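Long-range contacts in serine acetyltransferase 1, putative (Entamoeba histolytica, PDB 7BW9), which probably transfers an acetyl group to the hydroxyl of serine, as in other serine acetyltransferases, and here holds cysteine in a pocket between subunits: residues 187-192 and 219-224; 240-245 and 257-262; 135-140 and 170-175; 193-198 and 227-232; 246-251 and 264-269. All coordinates share one frame; numbering follows the deposited sequence.

How the interactions relate
Four of the five contacts join neighbouring coils of the left-handed beta-helix; interaction 3 instead ties its first coil to helix 128-144. Interaction 1 carries the bound cysteine on R222 and H223. It meets interaction 3 through G187 O and T170 OG1, 2.8 Å apart, and interaction 2 through K221 NZ and N241 OD1, 3.0 Å apart. Interactions 4 and 5 follow one another in a single sheet, where V231 O receives I250 N at 2.8 Å. Interactions 2 and 5 pack together, I260 CD1 lying 3.7 Å from V266 CG2. Interactions 3 and 5 stand about 24 Å apart between centres, toward opposite ends of the beta-helix.

Interaction 1: residues 187-192 and 219-224; sequences GETAVI and GNKRHP. With CYS (cysteine), chain E.
H223 and R222 face E188 and T189 across two coils of the left-handed beta-helix, in the subunit-interface pocket that holds cysteine. The imidazole is layered between two groups: G187 CA sits over the centre of one face, 3.6 Å from the ring centroid, and R222 CG lies against the opposite face, nearer the rim. The T189 side chain crosses that of H223 at about a right angle, OG1 meeting ND1 at the ring edge, 2.9 Å away. T189 N also donates to H223 ND1, from 30° out of the ring plane, while R222 N donates to T189 OG1. ND1 has two partners, which fix the turn of the ring and leave NE2 directed at the ligand.

The guanidinium of R222 stands almost perpendicular to the E188 carboxylate, their planes 85° apart. R222 NH2 reaches the anti lone pair of E188 OE1 at 2.9 Å in a salt bridge; E188 OE2 is bonded to Y143. R222 NH1 donates to N220 OD1, which lies in the guanidinium plane. Carboxylate oxygens of the cysteine take R222 NE and NH2, and D114 and D179 of the second subunit bind the same ligand. Its SG lies 3.3 Å from H223 NE2.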
# COMPACT_ATOMS: atom_id res chain seq x y z
N GLY A 187 -11.49 -2.42 12.46
CA GLY A 187 -11.52 -3.78 12.95
C GLY A 187 -12.87 -4.47 12.84
O GLY A 187 -13.90 -3.87 12.50
N GLU A 188 -12.84 -5.76 13.19
CA GLU A 188 -13.95 -6.67 12.94
C GLU A 188 -15.25 -6.20 13.57
O GLU A 188 -16.32 -6.34 12.97
CB GLU A 188 -13.60 -8.06 13.44
CG GLU A 188 -14.72 -9.09 13.36
CD GLU A 188 -14.23 -10.48 13.74
OE1 GLU A 188 -13.24 -10.60 14.49
OE2 GLU A 188 -14.84 -11.47 13.30
N THR A 189 -15.19 -5.66 14.79
CA THR A 189 -16.42 -5.37 15.52
C THR A 189 -16.75 -3.88 15.54
O THR A 189 -17.68 -3.48 16.23
CB THR A 189 -16.32 -5.91 16.94
OG1 THR A 189 -15.40 -5.12 17.70
CG2 THR A 189 -15.85 -7.38 16.91
N ALA A 190 -16.04 -3.07 14.76
CA ALA A 190 -16.32 -1.65 14.72
C ALA A 190 -17.63 -1.38 13.99
O ALA A 190 -18.05 -2.14 13.11
CB ALA A 190 -15.18 -0.89 14.05
N VAL A 191 -18.27 -0.28 14.37
CA VAL A 191 -19.54 0.17 13.81
C VAL A 191 -19.40 1.64 13.45
O VAL A 191 -18.95 2.45 14.27
CB VAL A 191 -20.70 -0.03 14.80
CG1 VAL A 191 -22.00 0.52 14.21
CG2 VAL A 191 -20.85 -1.51 15.18
N ILE A 192 -19.81 1.99 12.24
CA ILE A 192 -19.68 3.33 11.70
C ILE A 192 -21.06 3.78 11.25
O ILE A 192 -21.73 3.04 10.51
CB ILE A 192 -18.69 3.39 10.53
CG1 ILE A 192 -17.25 3.07 10.99
CG2 ILE A 192 -18.77 4.74 9.82
CD1 ILE A 192 -16.33 2.67 9.82
N GLY A 219 -19.06 -12.77 21.02
CA GLY A 219 -19.93 -11.58 20.91
C GLY A 219 -19.30 -10.33 21.50
O GLY A 219 -20.02 -9.38 21.76
N ASN A 220 -17.98 -10.32 21.64
CA ASN A 220 -17.26 -9.17 22.22
C ASN A 220 -17.32 -7.93 21.32
O ASN A 220 -17.51 -8.06 20.11
CB ASN A 220 -15.77 -9.50 22.36
CG ASN A 220 -15.08 -9.61 21.02
OD1 ASN A 220 -14.63 -8.62 20.45
ND2 ASN A 220 -14.99 -10.81 20.49
N LYS A 221 -17.21 -6.76 21.93
CA LYS A 221 -17.05 -5.53 21.13
C LYS A 221 -15.70 -4.96 21.57
O LYS A 221 -15.59 -4.53 22.71
CB LYS A 221 -18.24 -4.58 21.26
CG LYS A 221 -18.01 -3.23 20.62
CD LYS A 221 -19.03 -2.82 19.59
CE LYS A 221 -18.74 -1.45 19.01
NZ LYS A 221 -18.00 -0.60 19.96
N ARG A 222 -14.69 -5.05 20.72
CA ARG A 222 -13.35 -4.62 21.11
C ARG A 222 -12.83 -3.48 20.24
O ARG A 222 -11.70 -3.03 20.44
CB ARG A 222 -12.38 -5.81 21.04
CG ARG A 222 -12.29 -6.47 19.65
CD ARG A 222 -11.48 -7.78 19.67
NE ARG A 222 -11.06 -8.21 18.34
CZ ARG A 222 -11.81 -8.93 17.50
NH1 ARG A 222 -13.04 -9.31 17.84
NH2 ARG A 222 -11.33 -9.27 16.30
N HIS A 223 -13.63 -3.00 19.30
CA HIS A 223 -13.30 -1.93 18.38
C HIS A 223 -14.34 -0.84 18.56
O HIS A 223 -15.39 -1.08 19.14
CB HIS A 223 -13.31 -2.44 16.92
CG HIS A 223 -12.36 -3.56 16.66
ND1 HIS A 223 -12.79 -4.85 16.43
CD2 HIS A 223 -11.01 -3.60 16.62
CE1 HIS A 223 -11.74 -5.64 16.25
NE2 HIS A 223 -10.65 -4.90 16.35
N PRO A 224 -14.08 0.37 18.07
CA PRO A 224 -14.99 1.49 18.35
C PRO A 224 -16.28 1.44 17.56
O PRO A 224 -16.37 0.89 16.45
CB PRO A 224 -14.17 2.72 17.95
CG PRO A 224 -12.75 2.27 17.97
CD PRO A 224 -12.80 0.84 17.52
N CYS E . -6.61 -7.55 14.64
CA CYS E . -6.76 -7.18 16.07
C CYS E . -8.19 -7.49 16.55
O CYS E . -8.97 -7.96 15.73
CB CYS E . -6.42 -5.71 16.31
SG CYS E . -7.47 -4.54 15.40
OXT CYS E . -8.48 -7.28 17.69

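Interaction 2: residues 240-245 and 257-262; sequences GNITIG and TQNIDQ
In N259, chi1 (-67°) sets CG beside the backbone N and chi2 (-22°) turns OD1 to T243 N, while I242 CG1 sits between its backbone N and carbonyl carbon (chi1 62°). N259 OD1 accepts T243 N at 2.8 Å, the donor lying above the carbonyl plane of the amide. The same oxygen rests against I242 CA. The two branches of I242 divide their contacts: CG2 touches T257 O at 3.5 Å, whereas CD1 touches Q258 O.

Beyond this side-chain bond the backbones take over in parallel register. I260 N donates to T243 O at 2.9 Å, nearly along the C=O axis, and I260 O receives G245 N at 2.8 Å. I244 and I260 form a single bridge, and their side chains lie side by side, pointing the same way. I244 CD1 reaches I260 CB at 3.7 Å and lies equally near CG1. G245 CA lies 4.0 Å from Q262 N.

These segments are successive coils near the C-terminal end of the left-handed beta-helix. T257 and Q258 pack on H271 of the second subunit, and I260 on its Q274; within the chain I260 also leans on V248. The chemistry implies that the ladder bond at T243 N is supplied by an amide side chain instead of a main-chain carbonyl, so the polar pairing continues beyond the strand bridge while the two buried isoleucines pack against each other beside it.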
# COMPACT_ATOMS: atom_id res chain seq x y z
N GLY A 240 -10.17 0.66 21.13
CA GLY A 240 -10.90 -0.02 22.17
C GLY A 240 -12.40 -0.02 21.91
O GLY A 240 -12.90 0.54 20.93
N ASN A 241 -13.11 -0.66 22.84
CA ASN A 241 -14.57 -0.67 22.82
C ASN A 241 -15.10 0.62 23.45
O ASN A 241 -15.60 0.66 24.58
CB ASN A 241 -15.12 -1.89 23.55
CG ASN A 241 -16.64 -1.87 23.65
OD1 ASN A 241 -17.35 -1.20 22.87
ND2 ASN A 241 -17.16 -2.59 24.62
N ILE A 242 -14.99 1.69 22.68
CA ILE A 242 -15.44 3.00 23.09
C ILE A 242 -16.43 3.47 22.04
O ILE A 242 -16.50 2.93 20.94
CB ILE A 242 -14.28 3.99 23.24
CG1 ILE A 242 -13.56 4.18 21.90
CG2 ILE A 242 -13.31 3.51 24.33
CD1 ILE A 242 -12.26 4.96 21.99
N THR A 243 -17.19 4.50 22.40
CA THR A 243 -18.20 5.07 21.54
C THR A 243 -17.85 6.52 21.26
O THR A 243 -17.48 7.26 22.19
CB THR A 243 -19.59 4.96 22.17
OG1 THR A 243 -19.97 3.58 22.23
CG2 THR A 243 -20.62 5.70 21.34
N ILE A 244 -17.95 6.92 20.00
CA ILE A 244 -17.76 8.30 19.57
C ILE A 244 -19.12 8.80 19.11
O ILE A 244 -19.68 8.27 18.14
CB ILE A 244 -16.73 8.43 18.44
CG1 ILE A 244 -15.37 7.84 18.86
CG2 ILE A 244 -16.61 9.88 17.96
CD1 ILE A 244 -14.89 8.31 20.19
N GLY A 245 -19.64 9.82 19.78
CA GLY A 245 -20.95 10.32 19.45
C GLY A 245 -21.01 10.91 18.05
O GLY A 245 -20.01 11.08 17.36
N THR A 257 -8.87 6.94 23.57
CA THR A 257 -9.05 5.68 24.27
C THR A 257 -10.25 5.72 25.21
O THR A 257 -10.45 4.77 25.98
CB THR A 257 -7.79 5.30 25.07
OG1 THR A 257 -7.36 6.43 25.84
CG2 THR A 257 -6.66 4.84 24.15
N GLN A 258 -11.04 6.78 25.17
CA GLN A 258 -12.23 6.95 26.00
C GLN A 258 -13.41 7.34 25.13
O GLN A 258 -13.25 7.88 24.03
CB GLN A 258 -12.00 8.04 27.06
CG GLN A 258 -10.73 7.85 27.85
CD GLN A 258 -10.44 9.04 28.74
OE1 GLN A 258 -10.21 10.15 28.26
NE2 GLN A 258 -10.45 8.81 30.04
N ASN A 259 -14.61 7.08 25.65
CA ASN A 259 -15.84 7.55 25.02
C ASN A 259 -15.77 9.05 24.79
O ASN A 259 -15.10 9.78 25.52
CB ASN A 259 -17.06 7.24 25.89
CG ASN A 259 -17.35 5.76 26.00
OD1 ASN A 259 -16.93 4.96 25.16
ND2 ASN A 259 -18.10 5.39 27.04
N ILE A 260 -16.47 9.51 23.76
CA ILE A 260 -16.56 10.92 23.43
C ILE A 260 -18.02 11.23 23.15
O ILE A 260 -18.63 10.62 22.27
CB ILE A 260 -15.67 11.29 22.23
CG1 ILE A 260 -14.20 11.05 22.59
CG2 ILE A 260 -15.86 12.73 21.82
CD1 ILE A 260 -13.26 11.44 21.50
N ASP A 261 -18.59 12.16 23.92
CA ASP A 261 -19.97 12.57 23.75
C ASP A 261 -20.16 13.27 22.40
O ASP A 261 -19.20 13.70 21.76
CB ASP A 261 -20.40 13.52 24.88
CG ASP A 261 -20.17 12.93 26.25
OD1 ASP A 261 -20.07 11.68 26.36
OD2 ASP A 261 -20.10 13.71 27.23
N GLN A 262 -21.41 13.42 22.00
CA GLN A 262 -21.74 14.08 20.74
C GLN A 262 -21.31 15.55 20.75
O GLN A 262 -21.03 16.14 21.80
CB GLN A 262 -23.23 13.99 20.47
CG GLN A 262 -24.08 14.72 21.49
CD GLN A 262 -25.56 14.43 21.32
OE1 GLN A 262 -26.01 13.30 21.52
NE2 GLN A 262 -26.33 15.45 20.94

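Interaction 3: residues 135-140 and 170-175; sequences IQRVAH and TSIGNH
Q136 and R137, on helix 128-144, reach carbonyl oxygens along 170-173, the edge coil of the left-handed beta-helix. Hydrogen bonds dominate. R137 NH1 donates to I172 O at 3.0 Å, with the oxygen in the guanidinium plane but the donor 46° above the carbonyl plane. R137 NH2 donates to G173 O at 2.8 Å, so both terminal nitrogens grip successive carbonyls. Q136 turns at chi2 (-84°), which carries CD toward T170; NE2 then donates to T170 O at 3.0 Å and also bonds to H167 O.

One water extends this network, donating to Q136 OE1 and T170 O and accepting a weak bond from I172 N. Close packing adds less: I172 CD1 touches Q136 OE1, and I172 CG2 lies 3.8 Å from R137 NH2. T170 O lies over one face of the H140 ring, 3.1 Å above its plane and toward the rim, not hydrogen-bonded to it; H140 ND1 bonds to P168 O.

Side-chain N-H groups from the helix thus serve main-chain oxygens in and around edge strand 171-172. R137 NE is also salt-bridged to D106 of helix 96-113; that carboxylate probably offsets the arginine charge, while NH1 and NH2 also bond to neutral carbonyls.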
# COMPACT_ATOMS: atom_id res chain seq x y z
N ILE A 135 -15.91 -3.55 -2.44
CA ILE A 135 -15.55 -4.87 -1.94
C ILE A 135 -16.14 -5.11 -0.55
O ILE A 135 -16.67 -6.20 -0.27
CB ILE A 135 -14.02 -5.03 -1.93
CG1 ILE A 135 -13.47 -4.76 -3.32
CG2 ILE A 135 -13.62 -6.43 -1.46
CD1 ILE A 135 -13.95 -5.76 -4.40
N GLN A 136 -16.06 -4.11 0.35
CA GLN A 136 -16.45 -4.34 1.74
C GLN A 136 -17.94 -4.65 1.87
O GLN A 136 -18.33 -5.54 2.63
CB GLN A 136 -16.10 -3.14 2.62
CG GLN A 136 -15.94 -3.49 4.14
CD GLN A 136 -17.26 -3.54 4.89
OE1 GLN A 136 -18.23 -2.90 4.48
NE2 GLN A 136 -17.32 -4.31 5.97
N ARG A 137 -18.78 -3.93 1.13
CA ARG A 137 -20.21 -4.18 1.22
C ARG A 137 -20.57 -5.56 0.66
O ARG A 137 -21.51 -6.19 1.16
CB ARG A 137 -20.96 -3.05 0.50
CG ARG A 137 -20.67 -1.69 1.17
CD ARG A 137 -21.74 -0.67 0.91
NE ARG A 137 -21.41 0.67 1.41
CZ ARG A 137 -21.57 1.06 2.68
NH1 ARG A 137 -22.03 0.22 3.59
NH2 ARG A 137 -21.28 2.31 3.02
N VAL A 138 -19.82 -6.05 -0.33
CA VAL A 138 -20.00 -7.44 -0.76
C VAL A 138 -19.53 -8.39 0.33
O VAL A 138 -20.27 -9.28 0.76
CB VAL A 138 -19.25 -7.69 -2.08
CG1 VAL A 138 -19.11 -9.18 -2.30
CG2 VAL A 138 -19.96 -7.00 -3.23
N ALA A 139 -18.29 -8.20 0.79
CA ALA A 139 -17.69 -9.12 1.76
C ALA A 139 -18.53 -9.21 3.03
O ALA A 139 -18.62 -10.28 3.64
CB ALA A 139 -16.28 -8.66 2.12
N HIS A 140 -19.10 -8.09 3.45
CA HIS A 140 -19.82 -8.05 4.73
C HIS A 140 -21.06 -8.94 4.70
O HIS A 140 -21.42 -9.55 5.71
CB HIS A 140 -20.19 -6.61 5.07
CG HIS A 140 -20.92 -6.46 6.37
ND1 HIS A 140 -20.37 -6.81 7.58
CD2 HIS A 140 -22.16 -5.97 6.64
CE1 HIS A 140 -21.24 -6.56 8.54
NE2 HIS A 140 -22.33 -6.05 8.00
N THR A 170 -16.87 -5.49 9.80
CA THR A 170 -17.20 -4.10 10.10
C THR A 170 -18.59 -3.74 9.59
O THR A 170 -18.96 -4.08 8.47
CB THR A 170 -16.15 -3.17 9.48
OG1 THR A 170 -14.85 -3.56 9.92
CG2 THR A 170 -16.40 -1.74 9.86
N SER A 171 -19.37 -3.05 10.43
CA SER A 171 -20.70 -2.55 10.09
C SER A 171 -20.60 -1.06 9.75
O SER A 171 -20.19 -0.25 10.59
CB SER A 171 -21.66 -2.76 11.26
OG SER A 171 -22.94 -2.27 10.93
N ILE A 172 -21.00 -0.70 8.53
CA ILE A 172 -20.78 0.65 8.02
C ILE A 172 -22.07 1.19 7.41
O ILE A 172 -22.64 0.56 6.51
CB ILE A 172 -19.65 0.68 6.97
CG1 ILE A 172 -18.35 0.17 7.60
CG2 ILE A 172 -19.51 2.09 6.36
CD1 ILE A 172 -17.17 0.06 6.63
N GLY A 173 -22.50 2.36 7.87
CA GLY A 173 -23.69 3.00 7.34
C GLY A 173 -23.44 3.66 6.00
O GLY A 173 -22.42 3.47 5.34
N ASN A 174 -24.40 4.50 5.61
CA ASN A 174 -24.40 5.02 4.25
C ASN A 174 -23.63 6.34 4.16
O ASN A 174 -23.32 6.99 5.16
CB ASN A 174 -25.84 5.18 3.73
CG ASN A 174 -26.69 6.09 4.60
OD1 ASN A 174 -26.41 7.28 4.75
ND2 ASN A 174 -27.76 5.54 5.14
N HIS A 175 -23.31 6.71 2.92
CA HIS A 175 -22.57 7.94 2.61
C HIS A 175 -21.22 7.97 3.32
O HIS A 175 -20.81 9.01 3.85
CB HIS A 175 -23.39 9.19 2.96
CG HIS A 175 -24.64 9.35 2.14
ND1 HIS A 175 -25.87 8.87 2.55
CD2 HIS A 175 -24.86 9.98 0.96
CE1 HIS A 175 -26.79 9.19 1.66
NE2 HIS A 175 -26.20 9.85 0.68
O HOH W 1 -20.42 -2.77 6.26

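Interaction 4: residues 193-198 and 227-232; sequences GNWCRV and GDFVVI
V198 and I232 meet in the apolar centre, V198 CG2 lying 4.3 Å from I232 CD1 on one face of a parallel beta pairing. On the other face R197 and V231 run alongside, pointing the same way. The R197 chain bends at chi3 (76°), and V231 CG2 sits 3.4 Å above one face of the guanidinium, toward its rim; R197 NE is bonded to Y199 OH.

Further out, W195 and F229 lie almost flat to one another, planes 6° apart, but the rings are slid so far that they barely overlap. W195 CB reaches F229 CD1 at 3.5 Å. Main-chain bonds tie the coils together: F229 N to N194 O, R197 N to V230 O and I232 N to R197 O.

At the polar edge N194 N donates to D228 OD1 at 2.9 Å, nearly straight at 172°, meeting it from above the carboxylate plane. A water accepts from N194 ND2 and gives D228 OD2 a weak bond. N194 OD1 instead receives N174 N.

Strands 197-198 and 231-232 are neighbours in a parallel sheet of the left-handed beta-helix, flanked by 177-178 and 249-250. W195 stacks on H175 and packs on helix 96-113, while S208 of the third subunit touches R197 and V231.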
# COMPACT_ATOMS: atom_id res chain seq x y z
N GLY A 193 -21.47 4.98 11.67
CA GLY A 193 -22.76 5.53 11.29
C GLY A 193 -22.78 6.11 9.88
O GLY A 193 -22.00 5.70 9.01
N ASN A 194 -23.67 7.08 9.67
CA ASN A 194 -23.90 7.67 8.36
C ASN A 194 -23.11 8.98 8.20
O ASN A 194 -22.85 9.69 9.17
CB ASN A 194 -25.39 7.95 8.12
CG ASN A 194 -26.25 6.71 8.32
OD1 ASN A 194 -25.87 5.59 7.97
ND2 ASN A 194 -27.42 6.91 8.92
N TRP A 195 -22.75 9.28 6.95
CA TRP A 195 -22.05 10.51 6.60
C TRP A 195 -20.74 10.67 7.35
O TRP A 195 -20.36 11.78 7.72
CB TRP A 195 -22.96 11.74 6.81
CG TRP A 195 -23.84 11.96 5.62
CD1 TRP A 195 -25.15 11.62 5.51
CD2 TRP A 195 -23.46 12.51 4.35
NE1 TRP A 195 -25.62 11.93 4.25
CE2 TRP A 195 -24.60 12.48 3.52
CE3 TRP A 195 -22.26 13.01 3.83
CZ2 TRP A 195 -24.58 12.96 2.22
CZ3 TRP A 195 -22.24 13.47 2.53
CH2 TRP A 195 -23.40 13.44 1.73
N CYS A 196 -20.02 9.58 7.60
CA CYS A 196 -18.71 9.70 8.22
C CYS A 196 -17.63 9.89 7.16
O CYS A 196 -17.78 9.48 6.00
CB CYS A 196 -18.42 8.48 9.08
SG CYS A 196 -19.53 8.49 10.53
N ARG A 197 -16.56 10.56 7.57
CA ARG A 197 -15.41 10.84 6.72
C ARG A 197 -14.15 10.51 7.50
O ARG A 197 -13.95 10.98 8.63
CB ARG A 197 -15.39 12.30 6.26
CG ARG A 197 -14.39 12.61 5.14
CD ARG A 197 -14.71 13.95 4.47
NE ARG A 197 -14.31 15.08 5.30
CZ ARG A 197 -15.16 15.90 5.92
NH1 ARG A 197 -16.46 15.72 5.80
NH2 ARG A 197 -14.69 16.90 6.67
N VAL A 198 -13.30 9.68 6.90
CA VAL A 198 -12.10 9.16 7.54
C VAL A 198 -10.93 9.36 6.58
O VAL A 198 -11.05 9.10 5.38
CB VAL A 198 -12.27 7.67 7.89
CG1 VAL A 198 -10.98 7.11 8.39
CG2 VAL A 198 -13.40 7.48 8.92
N GLY A 227 -20.68 7.39 15.62
CA GLY A 227 -22.01 7.84 15.23
C GLY A 227 -22.04 8.41 13.83
O GLY A 227 -21.17 8.16 13.00
N ASP A 228 -23.06 9.22 13.56
CA ASP A 228 -23.21 9.89 12.28
C ASP A 228 -22.42 11.19 12.24
O ASP A 228 -22.17 11.83 13.27
CB ASP A 228 -24.68 10.20 11.99
CG ASP A 228 -25.60 8.99 12.16
OD1 ASP A 228 -25.14 7.83 12.03
OD2 ASP A 228 -26.80 9.22 12.42
N PHE A 229 -22.06 11.60 11.03
CA PHE A 229 -21.40 12.88 10.77
C PHE A 229 -20.08 13.02 11.52
O PHE A 229 -19.64 14.14 11.82
CB PHE A 229 -22.33 14.06 11.08
CG PHE A 229 -23.67 13.95 10.40
CD1 PHE A 229 -23.80 14.25 9.06
CD2 PHE A 229 -24.80 13.53 11.11
CE1 PHE A 229 -25.04 14.13 8.41
CE2 PHE A 229 -26.04 13.41 10.48
CZ PHE A 229 -26.15 13.71 9.12
N VAL A 230 -19.40 11.92 11.80
CA VAL A 230 -18.10 11.96 12.46
C VAL A 230 -17.01 12.14 11.42
O VAL A 230 -17.03 11.48 10.37
CB VAL A 230 -17.87 10.68 13.29
CG1 VAL A 230 -16.41 10.59 13.80
CG2 VAL A 230 -18.84 10.64 14.46
N VAL A 231 -16.05 13.04 11.69
CA VAL A 231 -14.87 13.24 10.85
C VAL A 231 -13.63 12.87 11.66
O VAL A 231 -13.44 13.38 12.77
CB VAL A 231 -14.76 14.68 10.33
CG1 VAL A 231 -13.51 14.84 9.48
CG2 VAL A 231 -16.00 15.11 9.56
N ILE A 232 -12.78 12.01 11.11
CA ILE A 232 -11.56 11.59 11.80
C ILE A 232 -10.35 11.95 10.94
O ILE A 232 -10.14 11.37 9.86
CB ILE A 232 -11.58 10.10 12.14
CG1 ILE A 232 -12.92 9.76 12.80
CG2 ILE A 232 -10.43 9.79 13.09
CD1 ILE A 232 -13.09 8.29 13.09
O HOH W 2 -28.02 9.88 9.76

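Interaction 5: residues 246-251 and 264-269; sequences SNVKIG and QIVFIS
V248 packs closely on Q264 and more distantly on V266. Its CG1 lies 3.5 Å from Q264 O, and its CA makes a CA-H...O contact with that oxygen. The tight part is the backbone ladder. K249 N donates to Q264 O at 3.1 Å, V266 N to K249 O at 2.9 Å with an angle of 175°, and G251 N to V266 O at 2.7 Å. These three bonds hold K249 opposite I265 and I250 opposite V266.

Side-chain packing across the pair is looser. V248 CG1 and V266 CG2 are 4.4 Å apart, and I250 CG1 is equally far from V266 CB. On the other face K249 bends at chi2 (-88°), which turns CD aside, and its end leads away from 264-269; F209 of the third subunit packs on K249 and I265 there. The partly exposed Q264 likewise sends its amide away, to T276 of the second subunit.

Residues 264-267 also form an antiparallel ladder with a strand of the second subunit, so the sheet continues across the interface. Parallel rungs between successive coils, as here, are typical of the left-handed beta-helix of hexapeptide-repeat transferases.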
# COMPACT_ATOMS: atom_id res chain seq x y z
N SER A 246 -22.24 11.23 17.64
CA SER A 246 -22.47 11.90 16.37
C SER A 246 -21.93 13.32 16.39
O SER A 246 -21.82 13.96 17.44
CB SER A 246 -23.96 11.93 16.05
OG SER A 246 -24.51 10.63 16.10
N ASN A 247 -21.60 13.83 15.20
CA ASN A 247 -21.15 15.21 15.00
C ASN A 247 -19.84 15.52 15.74
O ASN A 247 -19.62 16.64 16.19
CB ASN A 247 -22.24 16.22 15.42
CG ASN A 247 -23.50 16.11 14.57
OD1 ASN A 247 -24.56 15.74 15.07
ND2 ASN A 247 -23.38 16.43 13.29
N VAL A 248 -18.96 14.53 15.85
CA VAL A 248 -17.66 14.69 16.48
C VAL A 248 -16.62 14.83 15.38
O VAL A 248 -16.67 14.12 14.37
CB VAL A 248 -17.34 13.50 17.41
CG1 VAL A 248 -15.85 13.47 17.79
CG2 VAL A 248 -18.22 13.56 18.65
N LYS A 249 -15.73 15.81 15.54
CA LYS A 249 -14.57 16.00 14.67
C LYS A 249 -13.30 15.69 15.46
O LYS A 249 -13.06 16.31 16.51
CB LYS A 249 -14.51 17.42 14.12
CG LYS A 249 -15.86 18.02 13.75
CD LYS A 249 -16.24 17.69 12.32
CE LYS A 249 -17.55 18.36 11.90
NZ LYS A 249 -17.40 19.82 11.62
N ILE A 250 -12.51 14.74 14.99
CA ILE A 250 -11.28 14.36 15.67
C ILE A 250 -10.09 14.87 14.86
O ILE A 250 -9.94 14.54 13.67
CB ILE A 250 -11.22 12.85 15.91
CG1 ILE A 250 -12.36 12.44 16.85
CG2 ILE A 250 -9.86 12.43 16.46
CD1 ILE A 250 -12.74 10.98 16.77
N GLY A 251 -9.25 15.68 15.51
CA GLY A 251 -8.11 16.25 14.83
C GLY A 251 -7.03 15.22 14.53
O GLY A 251 -7.00 14.13 15.09
N GLN A 264 -18.66 17.18 19.95
CA GLN A 264 -17.33 17.52 20.44
C GLN A 264 -16.34 17.70 19.30
O GLN A 264 -16.34 16.93 18.33
CB GLN A 264 -16.80 16.44 21.38
CG GLN A 264 -17.61 16.22 22.62
CD GLN A 264 -17.69 17.46 23.45
OE1 GLN A 264 -16.73 17.82 24.14
NE2 GLN A 264 -18.82 18.14 23.38
N ILE A 265 -15.47 18.69 19.43
CA ILE A 265 -14.24 18.80 18.65
C ILE A 265 -13.08 18.36 19.53
O ILE A 265 -12.92 18.88 20.64
CB ILE A 265 -14.00 20.23 18.15
CG1 ILE A 265 -15.20 20.75 17.35
CG2 ILE A 265 -12.72 20.30 17.33
CD1 ILE A 265 -15.00 22.16 16.83
N VAL A 266 -12.33 17.36 19.08
CA VAL A 266 -11.21 16.78 19.87
C VAL A 266 -9.90 17.04 19.14
O VAL A 266 -9.84 16.81 17.93
CB VAL A 266 -11.44 15.28 20.11
CG1 VAL A 266 -10.39 14.68 21.03
CG2 VAL A 266 -12.83 15.00 20.63
N PHE A 267 -8.88 17.44 19.87
CA PHE A 267 -7.57 17.79 19.26
C PHE A 267 -6.45 17.62 20.28
O PHE A 267 -6.70 17.69 21.49
CB PHE A 267 -7.63 19.25 18.79
CG PHE A 267 -8.13 20.20 19.84
CD1 PHE A 267 -9.49 20.37 20.06
CD2 PHE A 267 -7.25 20.90 20.64
CE1 PHE A 267 -9.95 21.23 21.04
CE2 PHE A 267 -7.71 21.76 21.63
CZ PHE A 267 -9.06 21.93 21.83
N ILE A 268 -5.22 17.47 19.78
CA ILE A 268 -4.01 17.37 20.65
C ILE A 268 -3.91 18.69 21.44
O ILE A 268 -4.12 19.75 20.86
CB ILE A 268 -2.77 17.03 19.80
CG1 ILE A 268 -2.89 15.62 19.21
CG2 ILE A 268 -1.50 17.19 20.62
CD1 ILE A 268 -2.18 15.41 17.91
N SER A 269 -3.54 18.60 22.71
CA SER A 269 -3.61 19.76 23.61
C SER A 269 -2.59 20.84 23.25
O SER A 269 -2.84 22.02 23.51
CB SER A 269 -3.38 19.33 25.07
OG SER A 269 -4.24 18.27 25.44